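Local coordinates for protein YCAC GENE product (Escherichia coli, PDB 1YAC) that is probably a hydrolase of unknown specificity, an octamer related to the isochorismatase family, at residues Ala47-Glu61 with Leu72-Arg84. Numbering follows the deposited sequence.
Unlike the reference sequence in segment 47-61: A60 (reference Phe). Unlike the reference sequence in segment 72-84: A79 (reference Thr).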
loop_
_atom_site.group_PDB
_atom_site.type_symbol
_atom_site.label_atom_id
_atom_site.label_comp_id
_atom_site.label_asym_id
_atom_site.label_seq_id
_atom_site.Cartn_x
_atom_site.Cartn_y
_atom_site.Cartn_z
ATOM N N ALA A 47 11.292 22.624 -20.510
ATOM C CA ALA A 47 12.618 23.179 -20.759
ATOM C C ALA A 47 12.595 23.879 -22.119
ATOM O O ALA A 47 13.110 24.995 -22.279
ATOM C CB ALA A 47 13.664 22.082 -20.757
ATOM N N LYS A 48 11.974 23.223 -23.090
ATOM C CA LYS A 48 11.858 23.781 -24.427
ATOM C C LYS A 48 10.945 25.012 -24.426
ATOM O O LYS A 48 11.304 26.067 -24.974
ATOM C CB LYS A 48 11.320 22.721 -25.393
ATOM C CG LYS A 48 11.098 23.228 -26.806
ATOM C CD LYS A 48 12.132 22.703 -27.781
ATOM C CE LYS A 48 13.539 23.093 -27.405
ATOM N NZ LYS A 48 14.489 22.735 -28.496
ATOM N N TYR A 49 9.788 24.884 -23.782
ATOM C CA TYR A 49 8.820 25.981 -23.708
ATOM C C TYR A 49 9.409 27.262 -23.104
ATOM O O TYR A 49 9.195 28.363 -23.621
ATOM C CB TYR A 49 7.586 25.558 -22.907
ATOM C CG TYR A 49 6.595 26.687 -22.707
ATOM C CD1 TYR A 49 5.914 27.243 -23.789
ATOM C CD2 TYR A 49 6.359 27.215 -21.441
ATOM C CE1 TYR A 49 5.024 28.296 -23.613
ATOM C CE2 TYR A 49 5.476 28.266 -21.256
ATOM C CZ TYR A 49 4.809 28.799 -22.348
ATOM O OH TYR A 49 3.903 29.827 -22.163
ATOM N N PHE A 50 10.099 27.116 -21.975
ATOM C CA PHE A 50 10.716 28.245 -21.306
ATOM C C PHE A 50 12.051 28.623 -21.925
ATOM O O PHE A 50 12.703 29.549 -21.446
ATOM C CB PHE A 50 10.893 27.955 -19.814
ATOM C CG PHE A 50 9.601 27.907 -19.057
ATOM C CD1 PHE A 50 8.850 29.070 -18.871
ATOM C CD2 PHE A 50 9.095 26.696 -18.589
ATOM C CE1 PHE A 50 7.616 29.027 -18.238
ATOM C CE2 PHE A 50 7.850 26.644 -17.951
ATOM C CZ PHE A 50 7.111 27.814 -17.778
ATOM N N ASN A 51 12.488 27.895 -22.954
ATOM C CA ASN A 51 13.760 28.219 -23.597
ATOM C C ASN A 51 14.942 28.203 -22.642
ATOM O O ASN A 51 15.787 29.090 -22.692
ATOM C CB ASN A 51 13.698 29.609 -24.229
ATOM C CG ASN A 51 13.178 29.582 -25.618
ATOM O OD1 ASN A 51 12.062 29.997 -25.887
ATOM N ND2 ASN A 51 13.990 29.134 -26.522
ATOM N N LEU A 52 15.018 27.205 -21.774
ATOM C CA LEU A 52 16.120 27.143 -20.828
ATOM C C LEU A 52 17.286 26.384 -21.408
ATOM O O LEU A 52 17.090 25.335 -22.026
ATOM C CB LEU A 52 15.683 26.426 -19.547
ATOM C CG LEU A 52 14.421 26.928 -18.874
ATOM C CD1 LEU A 52 14.108 25.999 -17.686
ATOM C CD2 LEU A 52 14.591 28.373 -18.423
ATOM N N PRO A 53 18.517 26.918 -21.262
ATOM C CA PRO A 53 19.692 26.212 -21.792
ATOM C C PRO A 53 19.629 24.820 -21.186
ATOM O O PRO A 53 19.489 24.686 -19.960
ATOM C CB PRO A 53 20.856 27.013 -21.201
ATOM C CG PRO A 53 20.320 28.409 -21.233
ATOM C CD PRO A 53 18.903 28.212 -20.671
ATOM N N THR A 54 19.723 23.799 -22.028
ATOM C CA THR A 54 19.612 22.411 -21.575
ATOM C C THR A 54 20.848 21.586 -21.922
ATOM O O THR A 54 21.446 21.755 -22.987
ATOM C CB THR A 54 18.332 21.774 -22.185
ATOM O OG1 THR A 54 17.193 22.531 -21.759
ATOM C CG2 THR A 54 18.160 20.311 -21.753
ATOM N N ILE A 55 21.252 20.736 -20.986
ATOM C CA ILE A 55 22.415 19.875 -21.147
ATOM C C ILE A 55 22.022 18.402 -21.011
ATOM O O ILE A 55 21.385 18.007 -20.034
ATOM C CB ILE A 55 23.477 20.234 -20.101
ATOM C CG1 ILE A 55 23.971 21.660 -20.366
ATOM C CG2 ILE A 55 24.661 19.277 -20.161
ATOM C CD1 ILE A 55 24.718 22.228 -19.223
ATOM N N LEU A 56 22.348 17.618 -22.030
ATOM C CA LEU A 56 22.061 16.188 -22.042
ATOM C C LEU A 56 23.359 15.426 -21.790
ATOM O O LEU A 56 24.429 15.824 -22.261
ATOM C CB LEU A 56 21.517 15.765 -23.407
ATOM C CG LEU A 56 20.327 16.522 -23.987
ATOM C CD1 LEU A 56 20.062 15.977 -25.389
ATOM C CD2 LEU A 56 19.097 16.385 -23.101
ATOM N N THR A 57 23.280 14.338 -21.033
ATOM C CA THR A 57 24.468 13.538 -20.774
ATOM C C THR A 57 24.050 12.093 -20.587
ATOM O O THR A 57 22.916 11.821 -20.195
ATOM C CB THR A 57 25.288 14.065 -19.554
ATOM O OG1 THR A 57 26.511 13.316 -19.428
ATOM C CG2 THR A 57 24.485 13.964 -18.258
ATOM N N THR A 58 24.928 11.172 -20.962
ATOM C CA THR A 58 24.643 9.747 -20.845
ATOM C C THR A 58 25.861 9.036 -20.296
ATOM O O THR A 58 26.984 9.542 -20.373
ATOM C CB THR A 58 24.285 9.118 -22.201
ATOM O OG1 THR A 58 25.395 9.266 -23.091
ATOM C CG2 THR A 58 23.041 9.778 -22.804
ATOM N N SER A 59 25.632 7.848 -19.759
ATOM C CA SER A 59 26.691 7.042 -19.179
ATOM C C SER A 59 26.805 5.734 -19.945
ATOM O O SER A 59 25.822 4.988 -20.049
ATOM C CB SER A 59 26.356 6.748 -17.711
ATOM O OG SER A 59 27.266 5.820 -17.162
ATOM N N ALA A 60 27.988 5.499 -20.509
ATOM C CA ALA A 60 28.295 4.276 -21.264
ATOM C C ALA A 60 27.130 3.798 -22.122
ATOM O O ALA A 60 26.748 2.624 -22.091
ATOM C CB ALA A 60 28.756 3.167 -20.309
ATOM N N GLU A 61 26.595 4.716 -22.918
ATOM C CA GLU A 61 25.459 4.428 -23.785
ATOM C C GLU A 61 25.668 3.320 -24.805
ATOM O O GLU A 61 24.701 2.834 -25.380
ATOM C CB GLU A 61 25.009 5.696 -24.495
ATOM C CG GLU A 61 26.040 6.282 -25.432
ATOM C CD GLU A 61 25.543 7.550 -26.088
ATOM O OE1 GLU A 61 24.807 8.315 -25.430
ATOM O OE2 GLU A 61 25.891 7.780 -27.266
ATOM N N LEU A 72 14.184 13.014 -26.133
ATOM C CA LEU A 72 15.082 14.059 -25.655
ATOM C C LEU A 72 16.093 14.462 -26.719
ATOM O O LEU A 72 16.333 15.648 -26.955
ATOM C CB LEU A 72 15.771 13.614 -24.359
ATOM C CG LEU A 72 14.784 13.351 -23.213
ATOM C CD1 LEU A 72 15.523 12.845 -21.965
ATOM C CD2 LEU A 72 14.001 14.627 -22.894
ATOM N N LYS A 73 16.666 13.465 -27.371
ATOM C CA LYS A 73 17.634 13.679 -28.440
ATOM C C LYS A 73 17.004 14.539 -29.542
ATOM O O LYS A 73 17.594 15.519 -30.013
ATOM C CB LYS A 73 18.007 12.315 -29.006
ATOM C CG LYS A 73 19.297 12.238 -29.768
ATOM C CD LYS A 73 19.565 10.772 -30.051
ATOM C CE LYS A 73 19.547 9.962 -28.745
ATOM N NZ LYS A 73 19.203 8.513 -28.935
ATOM N N ALA A 74 15.781 14.177 -29.928
ATOM C CA ALA A 74 15.042 14.886 -30.968
ATOM C C ALA A 74 14.645 16.301 -30.551
ATOM O O ALA A 74 14.644 17.223 -31.369
ATOM C CB ALA A 74 13.787 14.083 -31.356
ATOM N N GLN A 75 14.324 16.471 -29.274
ATOM C CA GLN A 75 13.887 17.763 -28.760
ATOM C C GLN A 75 14.989 18.797 -28.560
ATOM O O GLN A 75 14.744 20.003 -28.652
ATOM C CB GLN A 75 13.132 17.565 -27.447
ATOM C CG GLN A 75 12.427 18.807 -26.941
ATOM C CD GLN A 75 11.382 18.468 -25.903
ATOM O OE1 GLN A 75 11.712 17.696 -24.984
ATOM N NE2 GLN A 75 10.230 18.953 -26.020
ATOM N N PHE A 76 16.195 18.333 -28.280
ATOM C CA PHE A 76 17.326 19.225 -28.044
ATOM C C PHE A 76 18.485 18.840 -28.955
ATOM O O PHE A 76 19.565 18.475 -28.479
ATOM C CB PHE A 76 17.743 19.126 -26.572
ATOM C CG PHE A 76 16.641 19.488 -25.615
ATOM C CD1 PHE A 76 16.310 20.825 -25.388
ATOM C CD2 PHE A 76 15.894 18.491 -24.986
ATOM C CE1 PHE A 76 15.249 21.168 -24.553
ATOM C CE2 PHE A 76 14.824 18.818 -24.146
ATOM C CZ PHE A 76 14.501 20.158 -23.929
ATOM N N PRO A 77 18.299 18.973 -30.281
ATOM C CA PRO A 77 19.361 18.613 -31.225
ATOM C C PRO A 77 20.626 19.457 -31.147
ATOM O O PRO A 77 21.702 18.971 -31.465
ATOM C CB PRO A 77 18.667 18.745 -32.580
ATOM C CG PRO A 77 17.680 19.835 -32.343
ATOM C CD PRO A 77 17.119 19.487 -30.996
ATOM N N ASP A 78 20.506 20.698 -30.691
ATOM C CA ASP A 78 21.669 21.576 -30.596
ATOM C C ASP A 78 22.252 21.704 -29.189
ATOM O O ASP A 78 23.249 22.399 -28.990
ATOM C CB ASP A 78 21.334 22.971 -31.132
ATOM C CG ASP A 78 21.049 22.979 -32.627
ATOM O OD1 ASP A 78 21.513 22.067 -33.339
ATOM O OD2 ASP A 78 20.370 23.922 -33.089
ATOM N N ALA A 79 21.652 21.025 -28.219
ATOM C CA ALA A 79 22.126 21.106 -26.846
ATOM C C ALA A 79 23.411 20.329 -26.647
ATOM O O ALA A 79 23.735 19.446 -27.440
ATOM C CB ALA A 79 21.048 20.564 -25.890
ATOM N N PRO A 80 24.220 20.722 -25.649
ATOM C CA PRO A 80 25.461 20.000 -25.383
ATOM C C PRO A 80 25.057 18.559 -25.061
ATOM O O PRO A 80 24.094 18.327 -24.326
ATOM C CB PRO A 80 25.985 20.698 -24.133
ATOM C CG PRO A 80 25.570 22.097 -24.359
ATOM C CD PRO A 80 24.157 21.953 -24.842
ATOM N N TYR A 81 25.747 17.603 -25.660
ATOM C CA TYR A 81 25.453 16.197 -25.442
ATOM C C TYR A 81 26.768 15.542 -25.050
ATOM O O TYR A 81 27.633 15.306 -25.894
ATOM C CB TYR A 81 24.872 15.582 -26.725
ATOM C CG TYR A 81 24.373 14.159 -26.588
ATOM C CD1 TYR A 81 25.229 13.126 -26.217
ATOM C CD2 TYR A 81 23.053 13.842 -26.868
ATOM C CE1 TYR A 81 24.781 11.815 -26.128
ATOM C CE2 TYR A 81 22.596 12.528 -26.786
ATOM C CZ TYR A 81 23.464 11.525 -26.420
ATOM O OH TYR A 81 23.028 10.225 -26.373
ATOM N N ILE A 82 26.915 15.258 -23.761
ATOM C CA ILE A 82 28.132 14.668 -23.235
ATOM C C ILE A 82 27.947 13.180 -22.939
ATOM O O ILE A 82 27.240 12.798 -22.003
ATOM C CB ILE A 82 28.605 15.412 -21.943
ATOM C CG1 ILE A 82 28.844 16.905 -22.229
ATOM C CG2 ILE A 82 29.887 14.804 -21.410
ATOM C CD1 ILE A 82 27.599 17.757 -22.212
ATOM N N ALA A 83 28.492 12.344 -23.814
ATOM C CA ALA A 83 28.432 10.894 -23.638
ATOM C C ALA A 83 29.651 10.573 -22.790
ATOM O O ALA A 83 30.783 10.636 -23.278
ATOM C CB ALA A 83 28.513 10.180 -24.992
ATOM N N ARG A 84 29.432 10.356 -21.499
ATOM C CA ARG A 84 30.519 10.052 -20.576
ATOM C C ARG A 84 30.948 8.597 -20.729
ATOM O O ARG A 84 30.157 7.671 -20.532
ATOM C CB ARG A 84 30.085 10.325 -19.132
ATOM C CG ARG A 84 29.276 11.604 -18.966
ATOM C CD ARG A 84 29.137 12.010 -17.503
ATOM N NE ARG A 84 28.567 10.968 -16.642
ATOM C CZ ARG A 84 27.287 10.615 -16.625
ATOM N NH1 ARG A 84 26.414 11.210 -17.428
ATOM N NH2 ARG A 84 26.876 9.661 -15.802
HETATM O O HOH W 1 27.636 7.530 -22.894
HETATM O O HOH W 2 29.783 7.127 -17.377
#
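L56 to S59 pair in parallel with Y81 to R84, joining strand 54-59 to the edge strand 81-84 of this chain's sheet, while the ends of helices 33-49 and 70-75, which precede the two strands, meet beside them. The backbone zips regularly: L56 N donates to P80 O and I82 N to L56 O, T58 N to I82 O and R84 N to T58 O continue the pattern two residues further on, and A60 N closes the pairing on R84 O. On one face T57 OG1 lies anti to the backbone N (chi1 -175°), donates to I82 O at 2.7 Å, and accepts from R84 NH1 at 2.9 Å, the oxygen lying in the guanidinium plane. I82 O thus takes two donors. D19 forms a salt bridge to R84 NH1, and N87 O accepts from R84 NE. A leucine in place of R84 would probably cost the D19 carboxylate this positive partner and T57 OG1 the N-H that it accepts. On the other face Y81 OH donates to E61 OE1 (2.8 Å) on the syn side, with ring and carboxylate 79° apart; T58 OG1 reaches the same oxygen from above the carboxylate plane. L56 CD1 lies against F76 CB and Y81 CD2 (4.0 Å to the latter), between helix end and tyrosine ring. F76 is sandwiched: T54 CG2 sits over the centre of one face, 4.0 Å from the centroid, and Q75 CG lies against the opposite face. The bent K48 chain runs alongside the ring, CE near F76 CE1, and brings NZ to Q75 O at 2.7 Å. Strand 54-59, helix 70-75 and strand 81-84 form a beta-alpha-beta crossover, the repeating element of the three-layer alpha-beta-alpha sandwich of isochorismatase-like hydrolases.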